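Local coordinates for protein major pepsin inhibitor 3 (Ascaris suum, PDB 1F32) that inhibits the aspartic protease pepsin and is secreted by the parasitic roundworm as a disulfide-bonded protein, at residues F11-Q19 and I35-V45. Numbering follows the deposited sequence.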
loop_
_atom_site.group_PDB
_atom_site.type_symbol
_atom_site.label_atom_id
_atom_site.label_comp_id
_atom_site.label_asym_id
_atom_site.label_seq_id
_atom_site.Cartn_x
_atom_site.Cartn_y
_atom_site.Cartn_z
ATOM N N PHE A 11 3.336 2.459 6.766
ATOM C CA PHE A 11 3.017 1.041 6.636
ATOM C C PHE A 11 4.314 0.262 6.764
ATOM O O PHE A 11 5.392 0.846 6.760
ATOM C CB PHE A 11 2.383 0.766 5.266
ATOM C CG PHE A 11 1.076 1.479 5.058
ATOM C CD1 PHE A 11 -0.038 1.135 5.813
ATOM C CD2 PHE A 11 0.973 2.515 4.141
ATOM C CE1 PHE A 11 -1.243 1.818 5.655
ATOM C CE2 PHE A 11 -0.221 3.200 3.978
ATOM C CZ PHE A 11 -1.331 2.849 4.738
ATOM N N ILE A 12 4.225 -1.052 6.904
ATOM C CA ILE A 12 5.449 -1.833 6.996
ATOM C C ILE A 12 6.104 -1.827 5.624
ATOM O O ILE A 12 5.448 -2.063 4.619
ATOM C CB ILE A 12 5.164 -3.284 7.437
ATOM C CG1 ILE A 12 4.644 -3.292 8.878
ATOM C CG2 ILE A 12 6.432 -4.121 7.357
ATOM C CD1 ILE A 12 4.091 -4.630 9.319
ATOM N N CYS A 13 7.405 -1.553 5.587
ATOM C CA CYS A 13 8.132 -1.517 4.338
ATOM C C CYS A 13 9.344 -2.424 4.427
ATOM O O CYS A 13 10.015 -2.441 5.443
ATOM C CB CYS A 13 8.598 -0.081 4.057
ATOM S SG CYS A 13 9.489 0.109 2.486
ATOM N N THR A 14 9.595 -3.208 3.385
ATOM C CA THR A 14 10.787 -4.059 3.350
ATOM C C THR A 14 11.158 -4.329 1.901
ATOM O O THR A 14 10.476 -3.855 0.983
ATOM C CB THR A 14 10.591 -5.385 4.098
ATOM O OG1 THR A 14 11.870 -6.025 4.250
ATOM C CG2 THR A 14 9.630 -6.287 3.341
ATOM N N VAL A 15 12.250 -5.056 1.679
ATOM C CA VAL A 15 12.691 -5.354 0.319
ATOM C C VAL A 15 13.073 -6.826 0.171
ATOM O O VAL A 15 13.716 -7.386 1.052
ATOM C CB VAL A 15 13.936 -4.524 -0.069
ATOM C CG1 VAL A 15 14.302 -4.776 -1.535
ATOM C CG2 VAL A 15 13.664 -3.028 0.175
ATOM N N LYS A 16 12.670 -7.439 -0.941
ATOM C CA LYS A 16 13.017 -8.836 -1.229
ATOM C C LYS A 16 13.331 -8.935 -2.718
ATOM O O LYS A 16 12.484 -8.620 -3.557
ATOM C CB LYS A 16 11.870 -9.785 -0.898
ATOM C CG LYS A 16 12.231 -11.253 -1.150
ATOM C CD LYS A 16 11.101 -12.194 -0.741
ATOM C CE LYS A 16 11.525 -13.655 -0.844
ATOM N NZ LYS A 16 10.412 -14.588 -0.488
ATOM N N ASP A 17 14.541 -9.383 -3.039
ATOM C CA ASP A 17 14.976 -9.504 -4.427
ATOM C C ASP A 17 14.758 -8.192 -5.190
ATOM O O ASP A 17 14.225 -8.184 -6.302
ATOM C CB ASP A 17 14.235 -10.646 -5.140
ATOM C CG ASP A 17 14.589 -12.014 -4.580
ATOM O OD1 ASP A 17 15.773 -12.220 -4.226
ATOM O OD2 ASP A 17 13.693 -12.887 -4.504
ATOM N N ASN A 18 15.174 -7.085 -4.574
ATOM C CA ASN A 18 15.060 -5.747 -5.168
ATOM C C ASN A 18 13.652 -5.178 -5.145
ATOM O O ASN A 18 13.453 -4.008 -5.477
ATOM C CB ASN A 18 15.528 -5.732 -6.632
ATOM C CG ASN A 18 17.013 -5.976 -6.778
ATOM O OD1 ASN A 18 17.540 -6.046 -7.898
ATOM N ND2 ASN A 18 17.696 -6.105 -5.660
ATOM N N GLN A 19 12.676 -6.004 -4.790
ATOM C CA GLN A 19 11.294 -5.548 -4.758
ATOM C C GLN A 19 10.934 -4.888 -3.444
ATOM O O GLN A 19 11.005 -5.524 -2.388
ATOM C CB GLN A 19 10.341 -6.730 -4.989
ATOM C CG GLN A 19 8.880 -6.339 -5.041
ATOM C CD GLN A 19 8.544 -5.528 -6.272
ATOM O OE1 GLN A 19 8.709 -5.996 -7.398
ATOM N NE2 GLN A 19 8.070 -4.307 -6.068
ATOM N N ILE A 35 20.216 -0.815 -5.143
ATOM C CA ILE A 35 20.076 -2.231 -4.800
ATOM C C ILE A 35 20.735 -2.548 -3.450
ATOM O O ILE A 35 20.100 -3.135 -2.570
ATOM C CB ILE A 35 20.662 -3.141 -5.934
ATOM C CG1 ILE A 35 19.789 -3.013 -7.192
ATOM C CG2 ILE A 35 20.706 -4.623 -5.490
ATOM C CD1 ILE A 35 20.353 -3.747 -8.411
ATOM N N GLN A 36 21.990 -2.141 -3.259
ATOM C CA GLN A 36 22.658 -2.432 -1.983
ATOM C C GLN A 36 21.982 -1.726 -0.805
ATOM O O GLN A 36 21.971 -2.230 0.323
ATOM C CB GLN A 36 24.140 -2.052 -2.051
ATOM C CG GLN A 36 24.988 -2.637 -0.894
ATOM C CD GLN A 36 24.836 -4.152 -0.713
ATOM O OE1 GLN A 36 24.728 -4.905 -1.683
ATOM N NE2 GLN A 36 24.842 -4.599 0.540
ATOM N N VAL A 37 21.422 -0.550 -1.061
ATOM C CA VAL A 37 20.700 0.183 -0.029
ATOM C C VAL A 37 19.490 -0.669 0.364
ATOM O O VAL A 37 19.142 -0.775 1.541
ATOM C CB VAL A 37 20.209 1.555 -0.557
ATOM C CG1 VAL A 37 19.375 2.261 0.503
ATOM C CG2 VAL A 37 21.413 2.429 -0.921
ATOM N N GLY A 38 18.865 -1.299 -0.625
ATOM C CA GLY A 38 17.706 -2.129 -0.338
ATOM C C GLY A 38 18.080 -3.302 0.551
ATOM O O GLY A 38 17.337 -3.700 1.459
ATOM N N LYS A 39 19.246 -3.867 0.278
ATOM C CA LYS A 39 19.738 -4.994 1.042
ATOM C C LYS A 39 20.008 -4.617 2.480
ATOM O O LYS A 39 19.620 -5.351 3.389
ATOM C CB LYS A 39 21.007 -5.547 0.404
ATOM C CG LYS A 39 20.762 -6.195 -0.935
ATOM C CD LYS A 39 22.017 -6.873 -1.430
ATOM C CE LYS A 39 21.844 -7.302 -2.874
ATOM N NZ LYS A 39 20.610 -8.115 -3.050
ATOM N N GLU A 40 20.658 -3.473 2.685
ATOM C CA GLU A 40 20.972 -2.996 4.027
ATOM C C GLU A 40 19.681 -2.705 4.783
ATOM O O GLU A 40 19.547 -3.048 5.957
ATOM C CB GLU A 40 21.813 -1.718 3.967
ATOM C CG GLU A 40 23.083 -1.845 3.149
ATOM C CD GLU A 40 23.946 -0.602 3.227
ATOM O OE1 GLU A 40 23.425 0.514 2.999
ATOM O OE2 GLU A 40 25.151 -0.744 3.509
ATOM N N PHE A 41 18.735 -2.054 4.111
ATOM C CA PHE A 41 17.457 -1.736 4.745
ATOM C C PHE A 41 16.722 -3.000 5.149
ATOM O O PHE A 41 16.229 -3.120 6.271
ATOM C CB PHE A 41 16.570 -0.939 3.793
ATOM C CG PHE A 41 15.173 -0.750 4.291
ATOM C CD1 PHE A 41 14.936 -0.278 5.585
ATOM C CD2 PHE A 41 14.084 -1.014 3.463
ATOM C CE1 PHE A 41 13.638 -0.072 6.046
ATOM C CE2 PHE A 41 12.778 -0.808 3.925
ATOM C CZ PHE A 41 12.560 -0.336 5.219
ATOM N N ALA A 42 16.637 -3.947 4.227
ATOM C CA ALA A 42 15.936 -5.189 4.515
ATOM C C ALA A 42 16.530 -5.870 5.752
ATOM O O ALA A 42 15.806 -6.417 6.580
ATOM C CB ALA A 42 16.002 -6.107 3.319
ATOM N N ALA A 43 17.847 -5.824 5.872
ATOM C CA ALA A 43 18.541 -6.432 7.001
ATOM C C ALA A 43 18.146 -5.721 8.282
ATOM O O ALA A 43 17.897 -6.350 9.317
ATOM C CB ALA A 43 20.041 -6.331 6.799
ATOM N N ARG A 44 18.103 -4.398 8.196
ATOM C CA ARG A 44 17.738 -3.542 9.309
ATOM C C ARG A 44 16.310 -3.852 9.769
ATOM O O ARG A 44 16.042 -3.929 10.969
ATOM C CB ARG A 44 17.872 -2.078 8.860
ATOM C CG ARG A 44 17.787 -1.041 9.954
ATOM C CD ARG A 44 18.480 0.267 9.528
ATOM N NE ARG A 44 17.798 0.946 8.421
ATOM C CZ ARG A 44 18.332 1.166 7.221
ATOM N NH1 ARG A 44 19.569 0.760 6.942
ATOM N NH2 ARG A 44 17.628 1.802 6.290
ATOM N N VAL A 45 15.397 -4.034 8.814
ATOM C CA VAL A 45 13.999 -4.334 9.132
ATOM C C VAL A 45 13.879 -5.675 9.847
ATOM O O VAL A 45 13.141 -5.804 10.835
ATOM C CB VAL A 45 13.124 -4.376 7.850
ATOM C CG1 VAL A 45 11.704 -4.822 8.192
ATOM C CG2 VAL A 45 13.072 -3.000 7.224
HETATM O O HOH W 1 17.686 -4.499 -3.161
HETATM O O HOH W 2 20.063 -8.005 -5.951
#
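Phe41 reaches from helix 35-52 to the start of strand 13-16 and carries the tight half of this contact. Its CG stands anti to the backbone N (chi1 171°), which carries the ring out to the strand, where Phe41 CE2 lies 3.7 Å from Cys13 SG. The sulfur sits at the ring edge, a sulfur-aromatic contact, and it is also tied to Cys66 by a disulfide. Val15 CG2 meets the same ring edge farther along, 3.9 Å from Phe41 CD2, while Val45 CG2 of the helix itself covers one face near the rim. Small residues let strand and helix axes approach to 7.1 Å: the methyl CB of Ala42 packs 3.5 Å from Val15 O, and Gly38, lacking a side chain, leaves room for the branched Val15. The buried Val15 N has no hydrogen-bond partner in the model.

The other end is looser and wet. Asn18 is the third residue of the type I' turn from Lys16 to Gln19, where its positive phi (75°) is one that asparagine tolerates well. It lays its amide against Ile35, and Asn18 ND2 lies 3.4 Å from Ile35 CG2. Two waters accept from this ND2: one takes only a weak bond from it but donates to Ile35 O at 2.8 Å, and the other also accepts from Lys39 NZ.

No direct hydrogen bond joins the segments; the helix packs against the edge strand of the three-stranded antiparallel sheet 13-16, 19-22 and 25-29, Cys13 also touches Val20 and Val22 of strand 19-22, and Pro63 abuts Phe41.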